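PDB 5EFZ: ethyl acetate hydrolase from Pseudomonas veronii, which hydrolyses ethyl acetate to ethanol and acetate, a step in the breakdown of short-chain methyl ketones such as 2-butanone. Local coordinates for residues S105-N109 with P263-L267; T66-G70 with M269-W273; G38-P42 with S113-F119; V95-I99 with D126-Q131; F25-G31 with E43-A49. All blocks are in the same frame, centred on the assembly; numbering follows the deposited sequence.

Contact 1 of 5, residues S105-N109 with P263-L267; sequences SSASN and PNNLL. With EDO (1,2-ethanediol), chain L.
Asn265, in the first turn of helix 263-274, pushes its carboxamide into the bend formed by Ser106, Ala107 and Ser108, and the two ends of the amide are held differently. ND2 donates to Ser108 OG across 2.8 Å; the N-H...O angle of 169° and a hydroxyl oxygen only 6° out of the amide plane mark a straight, in-plane bond. OD1 takes a weak, bent bond from Ser108 N at 3.3 Å, and also accepts from a water that itself accepts from Ala107 N. With partners at both ends, the amide can hardly turn about its CB-CG bond. Asn265 CG lies beside its own backbone N (chi1 -68°), which swings the amide off the helix and toward the loop. Ser106 CB packs 3.5 Å from Asn265 OD1. All of this is buried except Ser108, which is partly exposed.

The other side is looser. Its one direct apolar touch is Ala107 CB against Asn264 CB at 3.7 Å, and beyond it lies a 1,2-ethanediol, probably from the crystallisation liquor, whose O1 donates to Asn264 O at 3.1 Å. The partly exposed Asn264 sends ND2 to Gly204 O, not to residues 105-109. Within the loop, Ser106 N donates to Asn109 OD1 (2.8 Å), which helps to fix the bend.

Helix 263-274 belongs to the helical region between strands 170-174 and 296-300, where alpha/beta hydrolases commonly carry a lid. Pro263, Leu266 and Leu267 pack on helix 182-196, while residues 105-109 come from the loop joining strand 92-96 to helix 124-139.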
# COMPACT_ATOMS: atom_id res chain seq x y z
N SER A 105 2.77 -25.22 -18.74
CA SER A 105 1.34 -25.41 -19.00
C SER A 105 0.53 -24.35 -18.30
O SER A 105 0.69 -24.15 -17.11
CB SER A 105 0.89 -26.79 -18.53
OG SER A 105 1.41 -27.79 -19.38
N SER A 106 -0.34 -23.67 -19.05
CA SER A 106 -1.05 -22.51 -18.56
C SER A 106 -2.38 -22.33 -19.31
O SER A 106 -2.63 -22.99 -20.32
CB SER A 106 -0.21 -21.23 -18.75
OG SER A 106 1.09 -21.36 -18.17
N ALA A 107 -3.22 -21.45 -18.80
CA ALA A 107 -4.49 -21.11 -19.47
C ALA A 107 -4.24 -20.73 -20.93
O ALA A 107 -5.03 -21.04 -21.83
CB ALA A 107 -5.21 -19.93 -18.72
N SER A 108 -3.11 -20.06 -21.18
CA SER A 108 -2.88 -19.48 -22.50
C SER A 108 -2.35 -20.47 -23.53
O SER A 108 -2.28 -20.13 -24.70
CB SER A 108 -1.91 -18.30 -22.41
OG SER A 108 -0.63 -18.73 -21.96
N ASN A 109 -2.00 -21.68 -23.12
CA ASN A 109 -1.40 -22.61 -24.07
C ASN A 109 -1.86 -24.07 -23.90
O ASN A 109 -1.24 -24.98 -24.46
CB ASN A 109 0.14 -22.53 -23.96
CG ASN A 109 0.66 -22.91 -22.58
OD1 ASN A 109 0.03 -23.70 -21.87
ND2 ASN A 109 1.84 -22.36 -22.19
N PRO A 263 -4.15 -11.87 -19.17
CA PRO A 263 -4.95 -11.74 -17.95
C PRO A 263 -5.26 -13.10 -17.28
O PRO A 263 -5.12 -13.19 -16.06
CB PRO A 263 -6.24 -11.06 -18.45
CG PRO A 263 -5.81 -10.24 -19.63
CD PRO A 263 -4.67 -11.04 -20.28
N ASN A 264 -5.64 -14.12 -18.05
CA ASN A 264 -5.95 -15.41 -17.42
C ASN A 264 -4.71 -15.98 -16.71
O ASN A 264 -4.82 -16.49 -15.59
CB ASN A 264 -6.48 -16.43 -18.43
CG ASN A 264 -7.91 -16.11 -18.86
OD1 ASN A 264 -8.70 -15.56 -18.08
ND2 ASN A 264 -8.22 -16.40 -20.10
N ASN A 265 -3.54 -15.91 -17.34
CA ASN A 265 -2.32 -16.37 -16.63
C ASN A 265 -2.02 -15.59 -15.33
O ASN A 265 -1.62 -16.17 -14.29
CB ASN A 265 -1.10 -16.29 -17.55
CG ASN A 265 -1.15 -17.28 -18.69
OD1 ASN A 265 -1.97 -18.23 -18.71
ND2 ASN A 265 -0.29 -17.04 -19.70
N LEU A 266 -2.17 -14.28 -15.36
CA LEU A 266 -1.95 -13.50 -14.15
C LEU A 266 -2.92 -13.94 -13.03
O LEU A 266 -2.52 -14.02 -11.85
CB LEU A 266 -2.11 -11.98 -14.43
CG LEU A 266 -1.06 -11.41 -15.38
CD1 LEU A 266 -1.33 -9.92 -15.64
CD2 LEU A 266 0.35 -11.58 -14.78
N LEU A 267 -4.17 -14.20 -13.38
CA LEU A 267 -5.16 -14.62 -12.37
C LEU A 267 -4.81 -16.01 -11.81
O LEU A 267 -5.01 -16.27 -10.61
CB LEU A 267 -6.58 -14.64 -12.98
CG LEU A 267 -7.13 -13.27 -13.44
CD1 LEU A 267 -8.59 -13.44 -13.91
CD2 LEU A 267 -7.05 -12.23 -12.35
C1 EDO L . -7.66 -19.02 -15.74
O1 EDO L . -7.32 -18.11 -14.66
C2 EDO L . -8.69 -20.10 -15.38
O2 EDO L . -8.86 -20.37 -13.98
O HOH W 1 -2.67 -19.97 -16.42

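Contact 2 of 5, residues T66-G70 with M269-W273; sequences TWYSG and MAWKW. With ACT (acetate ion), chain O.
Tyr68 and Met269 lead the apolar part of this contact, with Ala270 and Trp273 completing it. The Tyr68 ring projects toward the helix because CG is anti to the backbone N (chi1 174°). Trp273 covers one face, its CZ3 standing above the centre of the tyrosine ring, and the closest pair is Tyr68 CD1 to Trp273 CE3 at 3.8 Å. The two six-membered rings have centroids 5.2 Å apart and planes inclined at 50°. Met269 CB approaches Tyr68 CD1 at 3.7 Å, and Ala270 CB lies 4.0 Å from Tyr68 CE1, with Ala270 N at the ring edge.

Polar contact is slight. The Met269 chain, bent at its last torsion, presents SD to Ser69 N at 3.5 Å, a weak N-H...S hydrogen bond. A type II turn from Trp67 to Gly70, closed by Gly70 N to Trp67 O at 3.0 Å, shapes the loop that offers this N-H.

Another amide of this turn, Tyr68 N, donates to OXT of an acetate ion, probably from the crystallisation liquor, at 2.8 Å with an N-H...O angle of 161°. The acetate is also hydrogen-bonded to Met152 N and to Ser151 and His334, the assigned nucleophile and histidine of the active site. Two backbone amides, one after the nucleophile and one after strand 61-65, are consistent with the oxyanion hole of alpha/beta hydrolases.

The turn runs from strand 61-65 into helix 72-79, on which Trp67 packs; helix 263-274 packs against it, with Ala270 and Trp273 against helix 182-196 and Met152 of helix 152-163 touching Tyr68 and Trp273.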
# COMPACT_ATOMS: atom_id res chain seq x y z
N THR A 66 10.12 -19.49 -10.18
CA THR A 66 9.89 -18.13 -10.69
C THR A 66 8.76 -17.46 -9.90
O THR A 66 7.99 -18.14 -9.17
CB THR A 66 9.56 -18.15 -12.21
OG1 THR A 66 8.35 -18.89 -12.40
CG2 THR A 66 10.69 -18.88 -13.03
N TRP A 67 8.67 -16.14 -10.04
CA TRP A 67 7.76 -15.38 -9.20
C TRP A 67 6.54 -14.93 -9.99
O TRP A 67 6.37 -15.29 -11.16
CB TRP A 67 8.49 -14.16 -8.60
CG TRP A 67 9.20 -13.27 -9.60
CD1 TRP A 67 8.69 -12.73 -10.76
CD2 TRP A 67 10.55 -12.78 -9.48
NE1 TRP A 67 9.65 -11.95 -11.38
CE2 TRP A 67 10.80 -11.98 -10.62
CE3 TRP A 67 11.57 -12.96 -8.53
CZ2 TRP A 67 12.03 -11.34 -10.83
CZ3 TRP A 67 12.80 -12.33 -8.74
CH2 TRP A 67 13.02 -11.53 -9.88
N TYR A 68 5.68 -14.17 -9.33
CA TYR A 68 4.43 -13.71 -9.94
C TYR A 68 4.70 -12.88 -11.20
O TYR A 68 5.45 -11.93 -11.13
CB TYR A 68 3.63 -12.87 -8.94
CG TYR A 68 2.40 -12.25 -9.60
CD1 TYR A 68 1.21 -12.98 -9.74
CD2 TYR A 68 2.43 -10.93 -10.08
CE1 TYR A 68 0.08 -12.42 -10.35
CE2 TYR A 68 1.29 -10.36 -10.71
CZ TYR A 68 0.14 -11.11 -10.83
OH TYR A 68 -0.95 -10.54 -11.44
N SER A 69 4.06 -13.25 -12.33
CA SER A 69 4.17 -12.57 -13.62
C SER A 69 5.53 -12.79 -14.30
O SER A 69 5.77 -12.31 -15.41
CB SER A 69 3.87 -11.05 -13.52
OG SER A 69 4.98 -10.33 -12.98
N GLY A 70 6.40 -13.56 -13.66
CA GLY A 70 7.77 -13.69 -14.11
C GLY A 70 8.04 -14.98 -14.87
O GLY A 70 7.21 -15.91 -14.92
N MET A 269 -1.76 -17.18 -11.39
CA MET A 269 -0.65 -16.99 -10.47
C MET A 269 -1.11 -16.25 -9.23
O MET A 269 -0.70 -16.56 -8.13
CB MET A 269 0.51 -16.28 -11.18
CG MET A 269 1.25 -17.22 -12.20
SD MET A 269 2.56 -16.32 -13.09
CE MET A 269 1.58 -15.36 -14.27
N ALA A 270 -2.00 -15.26 -9.41
CA ALA A 270 -2.57 -14.55 -8.28
C ALA A 270 -3.36 -15.46 -7.32
O ALA A 270 -3.22 -15.34 -6.09
CB ALA A 270 -3.48 -13.37 -8.80
N TRP A 271 -4.20 -16.35 -7.86
CA TRP A 271 -4.98 -17.27 -7.01
C TRP A 271 -4.03 -18.13 -6.19
O TRP A 271 -4.24 -18.41 -5.00
CB TRP A 271 -5.89 -18.17 -7.88
CG TRP A 271 -6.89 -19.03 -7.11
CD1 TRP A 271 -8.22 -18.75 -6.86
CD2 TRP A 271 -6.64 -20.32 -6.55
NE1 TRP A 271 -8.79 -19.78 -6.16
CE2 TRP A 271 -7.84 -20.76 -5.95
CE3 TRP A 271 -5.51 -21.15 -6.48
CZ2 TRP A 271 -7.95 -21.98 -5.29
CZ3 TRP A 271 -5.60 -22.37 -5.81
CH2 TRP A 271 -6.82 -22.77 -5.24
N LYS A 272 -2.97 -18.56 -6.86
CA LYS A 272 -1.98 -19.45 -6.27
C LYS A 272 -1.26 -18.72 -5.12
O LYS A 272 -1.09 -19.24 -4.01
CB LYS A 272 -0.98 -19.91 -7.33
CG LYS A 272 0.06 -20.90 -6.81
CD LYS A 272 1.18 -21.12 -7.85
CE LYS A 272 0.66 -21.48 -9.25
NZ LYS A 272 1.88 -21.80 -10.09
N TRP A 273 -0.79 -17.52 -5.45
CA TRP A 273 -0.08 -16.65 -4.51
C TRP A 273 -0.93 -16.43 -3.25
O TRP A 273 -0.44 -16.54 -2.12
CB TRP A 273 0.24 -15.33 -5.23
CG TRP A 273 0.71 -14.13 -4.43
CD1 TRP A 273 1.19 -14.07 -3.14
CD2 TRP A 273 0.71 -12.78 -4.92
NE1 TRP A 273 1.48 -12.74 -2.80
CE2 TRP A 273 1.20 -11.94 -3.89
CE3 TRP A 273 0.33 -12.20 -6.13
CZ2 TRP A 273 1.32 -10.54 -4.04
CZ3 TRP A 273 0.44 -10.81 -6.28
CH2 TRP A 273 0.94 -10.01 -5.24
C ACT O . 6.16 -11.61 -6.94
O ACT O . 5.81 -10.92 -5.94
OXT ACT O . 6.02 -12.88 -6.85
CH3 ACT O . 6.74 -10.95 -8.14

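Contact 3 of 5, residues G38-P42 with S113-F119; sequences GRCMP and SLAGPGF. With EDO (1,2-ethanediol), chain L.
A small antiparallel hairpin, strands 33-34 and 40-41, stands apart from the main sheet and meets residues 113-119 chiefly through Arg39, which lies just before its second strand. The guanidinium works with its edge. NH1 donates to Gly118 O at 2.6 Å with an N-H...O angle of 163°, arriving nearly along the C=O axis and only slightly out of the guanidinium plane. NH2 reaches Ser113 O at 3.2 Å; this partner is also in the guanidinium plane, yet the donor stands above the plane of the serine carbonyl, 72° out of it. A weak third bond runs from NH2 back to Gly118 O, so that one carbonyl receives both terminal nitrogens. The arginine chain turns at its third torsion (chi3 72°), which carries the flat group across to these carbonyls.

Both acceptors belong to the long excursion between strand 92-96 and helix 124-139 of the alpha/beta hydrolase fold. It is folded here into short 3-10 turns, with Gly118 N bonded to Ala115 O and Phe119 N to Gly116 O, and Gly116 is tied by its backbone to Ala107.

Leu114 serves two neighbours with its two methyls. CD2 lies over one face of the guanidinium, off toward its rim, 3.5 Å from Arg39 NH2, while CD1 meets Pro42 CD at 3.9 Å. Deeper in, Met41 turns its terminal methyl toward the Phe119 ring, with CE and CZ 4.2 Å apart. The carbonyl oxygen of Phe119 accepts a 2.7 Å hydrogen bond from O2 of a 1,2-ethanediol that is probably a crystallisation additive.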
# COMPACT_ATOMS: atom_id res chain seq x y z
N GLY A 38 -8.21 -30.94 -7.03
CA GLY A 38 -9.05 -32.03 -7.46
C GLY A 38 -9.08 -32.38 -8.94
O GLY A 38 -9.45 -33.48 -9.31
N ARG A 39 -8.70 -31.44 -9.79
CA ARG A 39 -8.63 -31.74 -11.21
C ARG A 39 -7.31 -32.40 -11.59
O ARG A 39 -6.30 -32.23 -10.90
CB ARG A 39 -8.84 -30.45 -12.01
CG ARG A 39 -10.25 -29.88 -11.81
CD ARG A 39 -10.48 -28.59 -12.57
NE ARG A 39 -10.59 -28.81 -14.01
CZ ARG A 39 -10.60 -27.83 -14.90
NH1 ARG A 39 -10.49 -26.57 -14.50
NH2 ARG A 39 -10.71 -28.11 -16.19
N CYS A 40 -7.31 -33.18 -12.66
CA CYS A 40 -6.09 -33.78 -13.16
C CYS A 40 -5.64 -33.07 -14.44
O CYS A 40 -6.43 -32.93 -15.37
CB CYS A 40 -6.29 -35.28 -13.44
SG CYS A 40 -4.71 -36.24 -13.65
N MET A 41 -4.38 -32.63 -14.50
CA MET A 41 -3.81 -32.21 -15.79
C MET A 41 -3.31 -33.47 -16.52
O MET A 41 -2.45 -34.17 -16.01
CB MET A 41 -2.65 -31.24 -15.59
CG MET A 41 -2.97 -30.08 -14.66
SD MET A 41 -1.50 -29.01 -14.54
CE MET A 41 -1.31 -28.50 -16.24
N PRO A 42 -3.86 -33.75 -17.71
CA PRO A 42 -3.45 -34.96 -18.44
C PRO A 42 -1.96 -34.95 -18.81
O PRO A 42 -1.34 -36.00 -18.86
CB PRO A 42 -4.30 -34.91 -19.70
CG PRO A 42 -5.43 -34.00 -19.38
CD PRO A 42 -4.90 -33.00 -18.42
N SER A 113 -10.39 -29.18 -21.68
CA SER A 113 -11.26 -28.48 -20.74
C SER A 113 -10.46 -27.47 -19.90
O SER A 113 -11.04 -26.73 -19.10
CB SER A 113 -11.98 -29.49 -19.85
OG SER A 113 -11.07 -30.22 -19.04
N LEU A 114 -9.15 -27.42 -20.11
CA LEU A 114 -8.26 -26.55 -19.34
C LEU A 114 -7.96 -25.23 -20.06
O LEU A 114 -7.20 -24.40 -19.56
CB LEU A 114 -6.95 -27.28 -19.01
CG LEU A 114 -7.02 -28.37 -17.95
CD1 LEU A 114 -5.76 -29.25 -17.94
CD2 LEU A 114 -7.22 -27.75 -16.57
N ALA A 115 -8.58 -25.00 -21.21
CA ALA A 115 -8.26 -23.82 -22.00
C ALA A 115 -8.80 -22.52 -21.39
O ALA A 115 -9.95 -22.48 -20.93
CB ALA A 115 -8.81 -24.00 -23.45
N GLY A 116 -7.98 -21.47 -21.37
CA GLY A 116 -8.45 -20.13 -21.03
C GLY A 116 -9.10 -20.10 -19.65
O GLY A 116 -8.46 -20.53 -18.67
N PRO A 117 -10.36 -19.63 -19.56
CA PRO A 117 -11.11 -19.54 -18.30
C PRO A 117 -11.28 -20.91 -17.66
O PRO A 117 -11.54 -20.99 -16.47
CB PRO A 117 -12.50 -19.00 -18.73
CG PRO A 117 -12.34 -18.51 -20.09
CD PRO A 117 -11.19 -19.23 -20.72
N GLY A 118 -11.16 -21.96 -18.46
CA GLY A 118 -11.28 -23.32 -17.94
C GLY A 118 -10.07 -23.83 -17.13
O GLY A 118 -10.16 -24.89 -16.51
N PHE A 119 -8.96 -23.09 -17.14
CA PHE A 119 -7.73 -23.59 -16.50
C PHE A 119 -7.95 -23.81 -15.00
O PHE A 119 -8.70 -23.08 -14.36
CB PHE A 119 -6.55 -22.63 -16.70
CG PHE A 119 -5.19 -23.30 -16.51
CD1 PHE A 119 -4.74 -24.25 -17.43
CD2 PHE A 119 -4.38 -22.98 -15.42
CE1 PHE A 119 -3.49 -24.89 -17.29
CE2 PHE A 119 -3.10 -23.60 -15.26
CZ PHE A 119 -2.66 -24.56 -16.19
C1 EDO L . -7.66 -19.02 -15.74
O1 EDO L . -7.32 -18.11 -14.66
C2 EDO L . -8.69 -20.10 -15.38
O2 EDO L . -8.86 -20.37 -13.98

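Contact 4 of 5, residues V95-I99 with D126-Q131; sequences VVNQI and DDVSAQ
Asp127 OD1 is gripped by the amide of Ile99 and by a water held between buried residues. Ile99 N donates at 2.8 Å with an N-H...O angle of 158°, using the syn lone pair of OD1. The water donates to the same oxygen at 2.8 Å; it also donates to Asn97 O at 3.0 Å and accepts from Gln131 NE2, joining the loop carbonyl to two side chains of the helix. Asp127 CG lies opposite its own carbonyl carbon (chi1 -77°), which directs the carboxylate to the loop. The other oxygen, Asp127 OD2, faces Lys272 NZ in a salt bridge modelled too short for its length to be trusted.

Residues 95-99 are the end of strand 92-96 and the loop that leaves it, and helix 124-139 leads on to strand 146-150. The contact thus lies inside a beta-alpha-beta crossover of the alpha/beta hydrolase fold, with strand 61-65 between the two parallel strands in the sheet.

Ile99 CG1 makes a van der Waals contact with Asp127 OD1 at 3.4 Å, the two side chains passing in opposite directions. Apolar packing continues from Ile99 CD1 to Ala130 CB at 4.2 Å. At the strand end, Val96 CG1 rests against Gln131 CG at 3.8 Å. The extended Gln131 chain then carries its amide past the valine: OE1 accepts from Trp160 NE1, and NE2 bonds to Gln156 OE1 as well as to the water, which fixes how the amide is turned. Gln98 reaches the helix mainly through its CA, 3.5 Å from Asp127 OD1, while its own amide is held by Thr66 O and Lys272 NZ.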
# COMPACT_ATOMS: atom_id res chain seq x y z
N VAL A 95 16.18 -23.48 -13.52
CA VAL A 95 15.15 -22.47 -13.30
C VAL A 95 13.83 -22.99 -13.89
O VAL A 95 13.75 -23.25 -15.09
CB VAL A 95 15.51 -21.14 -13.94
CG1 VAL A 95 14.48 -20.06 -13.51
CG2 VAL A 95 16.97 -20.76 -13.55
N VAL A 96 12.83 -23.18 -13.04
CA VAL A 96 11.61 -23.85 -13.47
C VAL A 96 10.45 -22.87 -13.43
O VAL A 96 10.14 -22.30 -12.38
CB VAL A 96 11.31 -25.08 -12.61
CG1 VAL A 96 10.02 -25.81 -13.11
CG2 VAL A 96 12.55 -26.04 -12.57
N ASN A 97 9.82 -22.69 -14.58
CA ASN A 97 8.69 -21.77 -14.70
C ASN A 97 7.41 -22.30 -14.03
O ASN A 97 7.03 -23.46 -14.22
CB ASN A 97 8.42 -21.49 -16.18
CG ASN A 97 9.51 -20.62 -16.80
OD1 ASN A 97 9.44 -19.39 -16.73
ND2 ASN A 97 10.51 -21.26 -17.45
N GLN A 98 6.77 -21.43 -13.26
CA GLN A 98 5.50 -21.76 -12.63
C GLN A 98 4.49 -22.29 -13.61
O GLN A 98 4.35 -21.75 -14.72
CB GLN A 98 4.89 -20.51 -11.99
CG GLN A 98 5.36 -20.21 -10.58
CD GLN A 98 4.47 -19.09 -10.01
OE1 GLN A 98 3.24 -19.15 -10.12
NE2 GLN A 98 5.09 -18.06 -9.46
N ILE A 99 3.76 -23.32 -13.19
CA ILE A 99 2.52 -23.69 -13.87
C ILE A 99 1.63 -22.47 -13.91
O ILE A 99 1.35 -21.87 -12.86
CB ILE A 99 1.81 -24.85 -13.15
CG1 ILE A 99 2.74 -26.08 -13.12
CG2 ILE A 99 0.47 -25.19 -13.84
CD1 ILE A 99 2.25 -27.20 -12.20
N ASP A 126 1.30 -27.86 -5.92
CA ASP A 126 1.30 -28.52 -7.23
C ASP A 126 2.59 -28.22 -7.99
O ASP A 126 3.17 -29.12 -8.57
CB ASP A 126 0.07 -28.08 -8.07
CG ASP A 126 -1.26 -28.44 -7.40
OD1 ASP A 126 -1.40 -29.60 -6.92
OD2 ASP A 126 -2.18 -27.58 -7.36
N ASP A 127 3.05 -26.96 -8.00
CA ASP A 127 4.36 -26.64 -8.57
C ASP A 127 5.50 -27.46 -7.96
O ASP A 127 6.37 -28.00 -8.67
CB ASP A 127 4.68 -25.16 -8.38
CG ASP A 127 3.93 -24.28 -9.38
OD1 ASP A 127 4.23 -24.36 -10.58
OD2 ASP A 127 3.07 -23.48 -8.95
N VAL A 128 5.51 -27.56 -6.64
CA VAL A 128 6.63 -28.25 -5.97
C VAL A 128 6.60 -29.74 -6.27
O VAL A 128 7.64 -30.36 -6.52
CB VAL A 128 6.59 -27.95 -4.46
CG1 VAL A 128 7.64 -28.81 -3.67
CG2 VAL A 128 6.90 -26.44 -4.28
N SER A 129 5.40 -30.32 -6.31
CA SER A 129 5.29 -31.73 -6.67
C SER A 129 5.76 -31.97 -8.11
O SER A 129 6.51 -32.93 -8.38
CB SER A 129 3.85 -32.23 -6.48
OG SER A 129 3.73 -33.58 -6.91
N ALA A 130 5.33 -31.10 -9.03
CA ALA A 130 5.79 -31.19 -10.42
C ALA A 130 7.30 -31.02 -10.55
O ALA A 130 7.96 -31.78 -11.29
CB ALA A 130 5.06 -30.13 -11.29
N GLN A 131 7.86 -30.04 -9.85
CA GLN A 131 9.32 -29.84 -9.83
C GLN A 131 10.08 -31.05 -9.28
O GLN A 131 11.15 -31.43 -9.78
CB GLN A 131 9.67 -28.59 -9.01
CG GLN A 131 9.25 -27.28 -9.72
CD GLN A 131 9.11 -26.12 -8.76
OE1 GLN A 131 9.55 -26.18 -7.62
NE2 GLN A 131 8.43 -25.05 -9.21
O HOH W 2 6.72 -25.08 -11.67

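Contact 5 of 5, residues F25-G31 with E43-A49; sequences FELINIG and ECLLAVA
Ile28 and Val48 form the apolar centre, Ile28 CD1 lying 3.9 Å from Val48 CG2. On the same face Ile30 CG2 meets Leu46 CD1 at 4.1 Å, and helix 124-139 covers this side, touching Ile28, Ile30 and Val48. On the opposite face of the sheet, Ala47 CB sits between two larger groups, with Phe25 CD1 and Leu27 CD1 each 3.8 Å away.

Strand 26-29 is one of the two outermost strands of the main sheet within this chain and runs antiparallel to strand 45-51, their short axes at 148°. Glu26 with Val48 and Ile28 with Leu46 are hydrogen-bonded pairs; Ile28 N to Leu46 O is almost straight. Leu27 with Ala47 and Asn29 with Leu45 are non-hydrogen-bonded pairs, and Leu45 CD2 packs 3.5 Å from Asn29 CB.

Around Asn29 to Gly31 the backbone is held by an Asx turn, Asn29 OD1 accepting from Gly31 N at 2.8 Å, and by Cys44, which accepts from Ile30 N and donates to Gly31 O. With CG opposite its backbone N (chi1 -170°), Asn29 places its amide beside Gly31 N and Glu43. At the exposed end, Asn29 ND2 comes within 2.9 Å of Glu43 OE1, but its N-H points poorly for a hydrogen bond. The amide and carboxylate planes are 71° apart.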
# COMPACT_ATOMS: atom_id res chain seq x y z
N PHE A 25 14.81 -22.09 -23.31
CA PHE A 25 14.27 -22.99 -22.29
C PHE A 25 13.81 -24.26 -23.00
O PHE A 25 13.55 -24.24 -24.19
CB PHE A 25 13.13 -22.36 -21.49
CG PHE A 25 11.92 -21.97 -22.31
CD1 PHE A 25 11.00 -22.93 -22.72
CD2 PHE A 25 11.70 -20.64 -22.66
CE1 PHE A 25 9.89 -22.58 -23.46
CE2 PHE A 25 10.61 -20.28 -23.41
CZ PHE A 25 9.69 -21.25 -23.82
N GLU A 26 13.68 -25.35 -22.25
CA GLU A 26 13.19 -26.60 -22.82
C GLU A 26 11.83 -26.92 -22.22
O GLU A 26 11.60 -26.67 -21.03
CB GLU A 26 14.16 -27.74 -22.53
CG GLU A 26 14.58 -28.50 -23.77
CD GLU A 26 15.50 -29.65 -23.43
OE1 GLU A 26 16.20 -29.57 -22.39
OE2 GLU A 26 15.50 -30.65 -24.20
N LEU A 27 10.93 -27.48 -23.02
CA LEU A 27 9.61 -27.90 -22.50
C LEU A 27 9.69 -29.36 -22.14
O LEU A 27 9.90 -30.20 -23.03
CB LEU A 27 8.48 -27.71 -23.51
CG LEU A 27 7.73 -26.41 -23.64
CD1 LEU A 27 7.49 -25.74 -22.29
CD2 LEU A 27 8.49 -25.50 -24.58
N ILE A 28 9.53 -29.67 -20.87
CA ILE A 28 9.61 -31.07 -20.46
C ILE A 28 8.26 -31.58 -20.00
O ILE A 28 7.66 -31.02 -19.08
CB ILE A 28 10.65 -31.25 -19.34
CG1 ILE A 28 12.03 -30.88 -19.87
CG2 ILE A 28 10.62 -32.71 -18.86
CD1 ILE A 28 13.07 -30.66 -18.81
N ASN A 29 7.80 -32.65 -20.63
CA ASN A 29 6.54 -33.27 -20.23
C ASN A 29 6.77 -34.17 -19.05
O ASN A 29 7.41 -35.20 -19.17
CB ASN A 29 5.93 -34.07 -21.39
CG ASN A 29 4.50 -34.54 -21.10
OD1 ASN A 29 4.02 -34.50 -19.96
ND2 ASN A 29 3.82 -34.97 -22.15
N ILE A 30 6.25 -33.81 -17.89
CA ILE A 30 6.43 -34.70 -16.75
C ILE A 30 5.26 -35.68 -16.56
O ILE A 30 5.23 -36.43 -15.59
CB ILE A 30 6.63 -33.91 -15.47
CG1 ILE A 30 5.45 -32.98 -15.22
CG2 ILE A 30 7.96 -33.11 -15.50
CD1 ILE A 30 5.18 -32.81 -13.77
N GLY A 31 4.30 -35.68 -17.48
CA GLY A 31 3.20 -36.62 -17.43
C GLY A 31 2.02 -36.05 -16.67
O GLY A 31 1.95 -34.84 -16.44
N GLU A 43 -1.41 -33.78 -19.11
CA GLU A 43 0.02 -33.66 -19.32
C GLU A 43 0.48 -32.31 -18.82
O GLU A 43 -0.06 -31.27 -19.19
CB GLU A 43 0.41 -33.85 -20.79
CG GLU A 43 -0.23 -32.87 -21.75
CD GLU A 43 0.58 -32.68 -23.03
OE1 GLU A 43 1.56 -33.42 -23.23
OE2 GLU A 43 0.23 -31.77 -23.82
N CYS A 44 1.47 -32.32 -17.95
CA CYS A 44 1.98 -31.09 -17.40
C CYS A 44 3.33 -30.83 -18.06
O CYS A 44 4.25 -31.65 -17.92
CB CYS A 44 2.10 -31.18 -15.88
SG CYS A 44 2.77 -29.69 -15.12
N LEU A 45 3.43 -29.74 -18.81
CA LEU A 45 4.68 -29.33 -19.43
C LEU A 45 5.33 -28.25 -18.58
O LEU A 45 4.71 -27.23 -18.26
CB LEU A 45 4.45 -28.79 -20.84
CG LEU A 45 3.70 -29.65 -21.84
CD1 LEU A 45 3.72 -28.98 -23.19
CD2 LEU A 45 4.29 -31.03 -21.93
N LEU A 46 6.58 -28.48 -18.19
CA LEU A 46 7.32 -27.48 -17.45
C LEU A 46 8.38 -26.89 -18.36
O LEU A 46 9.14 -27.64 -18.99
CB LEU A 46 7.98 -28.10 -16.20
CG LEU A 46 7.05 -28.65 -15.13
CD1 LEU A 46 7.92 -29.26 -13.99
CD2 LEU A 46 6.09 -27.54 -14.59
N ALA A 47 8.40 -25.56 -18.43
CA ALA A 47 9.45 -24.82 -19.13
C ALA A 47 10.64 -24.64 -18.19
O ALA A 47 10.51 -24.04 -17.11
CB ALA A 47 8.94 -23.46 -19.61
N VAL A 48 11.78 -25.17 -18.62
CA VAL A 48 12.96 -25.28 -17.75
C VAL A 48 14.18 -24.69 -18.45
O VAL A 48 14.47 -25.00 -19.61
CB VAL A 48 13.28 -26.77 -17.39
CG1 VAL A 48 14.47 -26.85 -16.41
CG2 VAL A 48 12.06 -27.49 -16.83
N ALA A 49 14.94 -23.88 -17.73
CA ALA A 49 16.19 -23.35 -18.27
C ALA A 49 17.29 -23.86 -17.36
O ALA A 49 17.15 -23.79 -16.15
CB ALA A 49 16.17 -21.80 -18.33

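In the fold
Contacts 1 and 2 share helix 263-274, their centres 11 Å apart. Contact 2 is the one at the active site: the Trp67 side chain is about 5 Å from that of Ser151, and Tyr68 N binds the acetate there. Contact 4 touches contact 2 through Lys272, on the helix of contact 2, which bonds to Ile99 O (NZ to O 2.8 Å). Contact 5 adjoins contact 4 through the sheet, with Val95 N to Ala49 O at 2.8 Å, and meets contact 1 through Ser105 N to Leu45 O, also 2.8 Å. Contact 3 joins contact 1 by Ala107 O to Gly116 N at 3.0 Å, and both touch the same 1,2-ethanediol.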